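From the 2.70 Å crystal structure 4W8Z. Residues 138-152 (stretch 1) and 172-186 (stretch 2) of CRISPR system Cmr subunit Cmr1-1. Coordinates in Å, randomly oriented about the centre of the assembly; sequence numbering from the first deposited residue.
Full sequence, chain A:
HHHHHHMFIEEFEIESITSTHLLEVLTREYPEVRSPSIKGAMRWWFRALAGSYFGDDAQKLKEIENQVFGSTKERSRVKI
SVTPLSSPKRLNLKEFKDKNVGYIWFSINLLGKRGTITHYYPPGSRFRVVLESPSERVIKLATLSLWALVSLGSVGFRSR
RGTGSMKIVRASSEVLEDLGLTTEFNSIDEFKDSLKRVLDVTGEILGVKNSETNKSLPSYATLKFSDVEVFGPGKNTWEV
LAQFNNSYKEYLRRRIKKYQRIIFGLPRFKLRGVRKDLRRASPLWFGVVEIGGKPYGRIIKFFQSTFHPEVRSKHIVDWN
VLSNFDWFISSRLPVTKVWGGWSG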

# COMPACT_ATOMS: atom_id res chain seq x y z
N VAL A 138 -0.75 23.58 -1.47
CA VAL A 138 0.26 22.54 -1.44
C VAL A 138 0.24 21.72 -0.15
O VAL A 138 0.26 20.49 -0.19
CB VAL A 138 1.68 23.14 -1.63
CG1 VAL A 138 2.74 22.14 -1.23
CG2 VAL A 138 1.88 23.57 -3.07
N ILE A 139 0.18 22.40 1.00
CA ILE A 139 0.24 21.70 2.28
C ILE A 139 -1.00 20.82 2.48
O ILE A 139 -0.92 19.77 3.12
CB ILE A 139 0.38 22.70 3.47
CG1 ILE A 139 0.80 21.97 4.74
CG2 ILE A 139 -0.90 23.48 3.70
CD1 ILE A 139 2.28 21.75 4.86
N LYS A 140 -2.13 21.23 1.91
CA LYS A 140 -3.35 20.43 1.97
C LYS A 140 -3.15 19.13 1.20
O LYS A 140 -3.47 18.05 1.69
CB LYS A 140 -4.54 21.20 1.41
CG LYS A 140 -5.15 22.23 2.35
CD LYS A 140 -6.41 22.82 1.74
CE LYS A 140 -7.12 23.75 2.71
NZ LYS A 140 -8.46 24.16 2.21
N LEU A 141 -2.60 19.25 -0.00
CA LEU A 141 -2.34 18.10 -0.86
C LEU A 141 -1.27 17.17 -0.29
O LEU A 141 -1.33 15.95 -0.48
CB LEU A 141 -1.94 18.57 -2.26
CG LEU A 141 -3.05 19.26 -3.06
CD1 LEU A 141 -2.48 19.89 -4.32
CD2 LEU A 141 -4.13 18.26 -3.40
N ALA A 142 -0.30 17.74 0.41
CA ALA A 142 0.75 16.94 1.04
C ALA A 142 0.17 16.10 2.17
O ALA A 142 0.46 14.91 2.29
CB ALA A 142 1.86 17.85 1.56
N THR A 143 -0.67 16.73 3.00
CA THR A 143 -1.28 16.05 4.14
C THR A 143 -2.26 14.97 3.68
O THR A 143 -2.31 13.88 4.25
CB THR A 143 -1.99 17.06 5.07
OG1 THR A 143 -1.00 17.72 5.87
CG2 THR A 143 -2.98 16.37 5.98
N LEU A 144 -3.04 15.28 2.65
CA LEU A 144 -3.95 14.29 2.07
C LEU A 144 -3.18 13.07 1.60
O LEU A 144 -3.60 11.93 1.83
CB LEU A 144 -4.74 14.90 0.92
CG LEU A 144 -5.96 15.73 1.33
CD1 LEU A 144 -6.45 16.57 0.18
CD2 LEU A 144 -7.07 14.82 1.84
N SER A 145 -2.04 13.31 0.96
CA SER A 145 -1.16 12.22 0.51
C SER A 145 -0.74 11.34 1.67
O SER A 145 -0.88 10.11 1.61
CB SER A 145 0.07 12.79 -0.18
OG SER A 145 -0.29 13.46 -1.37
N LEU A 146 -0.22 11.96 2.73
CA LEU A 146 0.22 11.24 3.92
C LEU A 146 -0.94 10.50 4.58
O LEU A 146 -0.78 9.36 5.03
CB LEU A 146 0.87 12.18 4.92
CG LEU A 146 1.28 11.57 6.26
CD1 LEU A 146 2.19 10.38 6.07
CD2 LEU A 146 1.96 12.61 7.10
N TRP A 147 -2.10 11.16 4.64
CA TRP A 147 -3.31 10.52 5.15
C TRP A 147 -3.60 9.25 4.37
O TRP A 147 -3.95 8.22 4.96
CB TRP A 147 -4.51 11.47 5.06
CG TRP A 147 -5.77 10.89 5.63
CD1 TRP A 147 -6.28 11.09 6.89
CD2 TRP A 147 -6.69 9.99 4.98
NE1 TRP A 147 -7.45 10.39 7.05
CE2 TRP A 147 -7.72 9.71 5.89
CE3 TRP A 147 -6.73 9.41 3.70
CZ2 TRP A 147 -8.78 8.86 5.58
CZ3 TRP A 147 -7.79 8.57 3.39
CH2 TRP A 147 -8.80 8.30 4.33
N ALA A 148 -3.47 9.33 3.05
CA ALA A 148 -3.74 8.19 2.17
C ALA A 148 -2.71 7.08 2.37
O ALA A 148 -3.05 5.89 2.36
CB ALA A 148 -3.76 8.64 0.71
N LEU A 149 -1.45 7.47 2.55
CA LEU A 149 -0.38 6.52 2.79
C LEU A 149 -0.63 5.69 4.05
O LEU A 149 -0.40 4.48 4.06
CB LEU A 149 0.96 7.25 2.91
CG LEU A 149 2.15 6.44 3.43
CD1 LEU A 149 2.34 5.18 2.60
CD2 LEU A 149 3.41 7.28 3.44
N VAL A 150 -1.11 6.34 5.11
CA VAL A 150 -1.38 5.64 6.36
C VAL A 150 -2.67 4.82 6.28
O VAL A 150 -2.75 3.72 6.81
CB VAL A 150 -1.46 6.63 7.54
CG1 VAL A 150 -1.80 5.91 8.84
CG2 VAL A 150 -0.15 7.40 7.68
N SER A 151 -3.67 5.36 5.59
CA SER A 151 -4.98 4.73 5.51
C SER A 151 -5.06 3.53 4.56
O SER A 151 -5.76 2.55 4.84
CB SER A 151 -6.03 5.76 5.11
OG SER A 151 -6.15 6.76 6.09
N LEU A 152 -4.34 3.60 3.44
CA LEU A 152 -4.44 2.55 2.42
C LEU A 152 -3.09 1.96 2.01
O LEU A 152 -3.02 0.91 1.37
CB LEU A 152 -5.15 3.09 1.18
CG LEU A 152 -6.52 3.73 1.38
CD1 LEU A 152 -6.85 4.61 0.19
CD2 LEU A 152 -7.60 2.68 1.58
N SER A 172 -0.56 17.20 15.05
CA SER A 172 -1.11 18.55 15.11
C SER A 172 -1.36 18.99 13.68
O SER A 172 -0.44 19.44 12.99
CB SER A 172 -0.17 19.51 15.83
OG SER A 172 -0.67 20.84 15.77
N SER A 173 -2.59 18.85 13.22
CA SER A 173 -2.91 19.06 11.82
C SER A 173 -4.13 19.95 11.62
O SER A 173 -5.26 19.50 11.78
CB SER A 173 -3.14 17.73 11.12
OG SER A 173 -3.48 17.92 9.77
N GLU A 174 -3.88 21.21 11.27
CA GLU A 174 -4.97 22.14 11.00
C GLU A 174 -5.67 21.74 9.70
O GLU A 174 -6.86 22.01 9.53
CB GLU A 174 -4.45 23.58 10.91
CG GLU A 174 -4.02 24.16 12.24
CD GLU A 174 -3.67 25.64 12.15
OE1 GLU A 174 -3.90 26.24 11.08
OE2 GLU A 174 -3.18 26.20 13.16
N VAL A 175 -4.93 21.10 8.80
CA VAL A 175 -5.49 20.67 7.52
C VAL A 175 -6.53 19.57 7.70
O VAL A 175 -7.63 19.67 7.16
CB VAL A 175 -4.40 20.18 6.56
CG1 VAL A 175 -5.03 19.55 5.33
CG2 VAL A 175 -3.50 21.33 6.16
N LEU A 176 -6.19 18.54 8.47
CA LEU A 176 -7.14 17.47 8.75
C LEU A 176 -8.34 17.98 9.54
O LEU A 176 -9.46 17.51 9.34
CB LEU A 176 -6.46 16.33 9.52
CG LEU A 176 -5.46 15.48 8.73
CD1 LEU A 176 -5.06 14.25 9.55
CD2 LEU A 176 -6.03 15.07 7.37
N GLU A 177 -8.10 18.92 10.43
CA GLU A 177 -9.16 19.57 11.19
C GLU A 177 -10.11 20.30 10.24
O GLU A 177 -11.33 20.15 10.32
CB GLU A 177 -8.57 20.53 12.22
CG GLU A 177 -9.55 21.09 13.23
CD GLU A 177 -8.89 21.97 14.28
OE1 GLU A 177 -7.74 22.42 14.06
OE2 GLU A 177 -9.52 22.21 15.33
N ASP A 178 -9.52 21.06 9.32
CA ASP A 178 -10.27 21.85 8.35
C ASP A 178 -11.16 20.97 7.46
O ASP A 178 -12.32 21.30 7.22
CB ASP A 178 -9.30 22.65 7.48
CG ASP A 178 -9.77 24.08 7.26
OD1 ASP A 178 -10.18 24.73 8.24
OD2 ASP A 178 -9.72 24.53 6.10
N LEU A 179 -10.61 19.86 6.99
CA LEU A 179 -11.30 18.98 6.05
C LEU A 179 -12.30 18.05 6.74
O LEU A 179 -13.02 17.31 6.07
CB LEU A 179 -10.30 18.15 5.26
CG LEU A 179 -9.24 18.90 4.44
CD1 LEU A 179 -8.42 17.91 3.65
CD2 LEU A 179 -9.90 19.90 3.51
N GLY A 180 -12.35 18.09 8.06
CA GLY A 180 -13.25 17.24 8.82
C GLY A 180 -12.83 15.78 8.81
O GLY A 180 -13.67 14.89 8.88
N LEU A 181 -11.53 15.54 8.72
CA LEU A 181 -11.00 14.19 8.74
C LEU A 181 -10.46 13.83 10.12
O LEU A 181 -10.34 14.68 11.00
CB LEU A 181 -9.92 14.02 7.68
CG LEU A 181 -10.46 13.99 6.25
CD1 LEU A 181 -9.33 14.03 5.25
CD2 LEU A 181 -11.32 12.75 6.05
N THR A 182 -10.14 12.55 10.30
CA THR A 182 -9.65 12.06 11.58
C THR A 182 -8.23 11.53 11.44
O THR A 182 -7.70 11.48 10.33
CB THR A 182 -10.56 10.95 12.15
OG1 THR A 182 -10.43 9.77 11.34
CG2 THR A 182 -12.01 11.40 12.16
N THR A 183 -7.63 11.14 12.55
CA THR A 183 -6.29 10.55 12.54
C THR A 183 -6.37 9.08 12.94
O THR A 183 -5.35 8.40 13.07
CB THR A 183 -5.33 11.29 13.47
OG1 THR A 183 -5.92 11.42 14.77
CG2 THR A 183 -5.03 12.68 12.93
N GLU A 184 -7.59 8.60 13.13
CA GLU A 184 -7.84 7.21 13.47
C GLU A 184 -9.27 6.84 13.11
O GLU A 184 -10.15 7.71 13.04
CB GLU A 184 -7.57 6.95 14.95
CG GLU A 184 -8.46 7.75 15.90
CD GLU A 184 -8.04 9.21 16.01
OE1 GLU A 184 -6.87 9.47 16.38
OE2 GLU A 184 -8.87 10.10 15.70
N PHE A 185 -9.51 5.56 12.87
CA PHE A 185 -10.84 5.08 12.52
C PHE A 185 -11.51 4.40 13.72
O PHE A 185 -11.02 3.39 14.23
CB PHE A 185 -10.77 4.10 11.34
CG PHE A 185 -10.22 4.70 10.08
CD1 PHE A 185 -10.64 5.94 9.64
CD2 PHE A 185 -9.28 4.01 9.33
CE1 PHE A 185 -10.12 6.50 8.47
CE2 PHE A 185 -8.76 4.55 8.16
CZ PHE A 185 -9.18 5.80 7.73
N ASN A 186 -12.63 4.97 14.17
CA ASN A 186 -13.39 4.40 15.27
C ASN A 186 -14.40 3.36 14.79
O ASN A 186 -14.82 2.50 15.55
CB ASN A 186 -14.11 5.50 16.05
CG ASN A 186 -13.18 6.23 17.00
OD1 ASN A 186 -11.98 5.96 17.05
ND2 ASN A 186 -13.73 7.16 17.77

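The short helix 174-178 crosses helix 138-152 at 84°, with axes 9.8 Å apart at closest approach, and the chain after it continues along the longer helix as far as Phe 185. The tightest backbone approach, 6.0 Å between the CA atoms of Lys 140 and Val 175, is bridged by Val 175: with chi1 t (171°), its CG1 lies 3.9 Å from Lys 140 CA and 3.8 Å from Thr 143 CG2. Lys 140 is m at chi1 and t thereafter, an extended chain whose NZ stops 4.1 Å from Asp 178 OD2, beyond a salt bridge.

Thr 143, chi1 m (-78°), presents its methyl to the partner, CG2 lying 3.6 Å from Leu 176 CD2, while OG1 makes a weak bond at best to Ile 139 O (3.4 Å). Leu 144 points sideways at CA-to-CB, yet its m,t rotamer brings CD2 to 3.8 Å from Leu 179 CD1.

Trp 147, chi1 t and chi2 97°, has Leu 181 CD1 over one ring face and Thr 182 O near the ring plane, 3.5 Å from NE1. Its CZ2 meets the edge of Phe 185 at CZ (3.8 Å). Ser 151 is m, which lets OG donate to Trp 147 O (2.9 Å) while lying 3.6 Å from Phe 185 CZ.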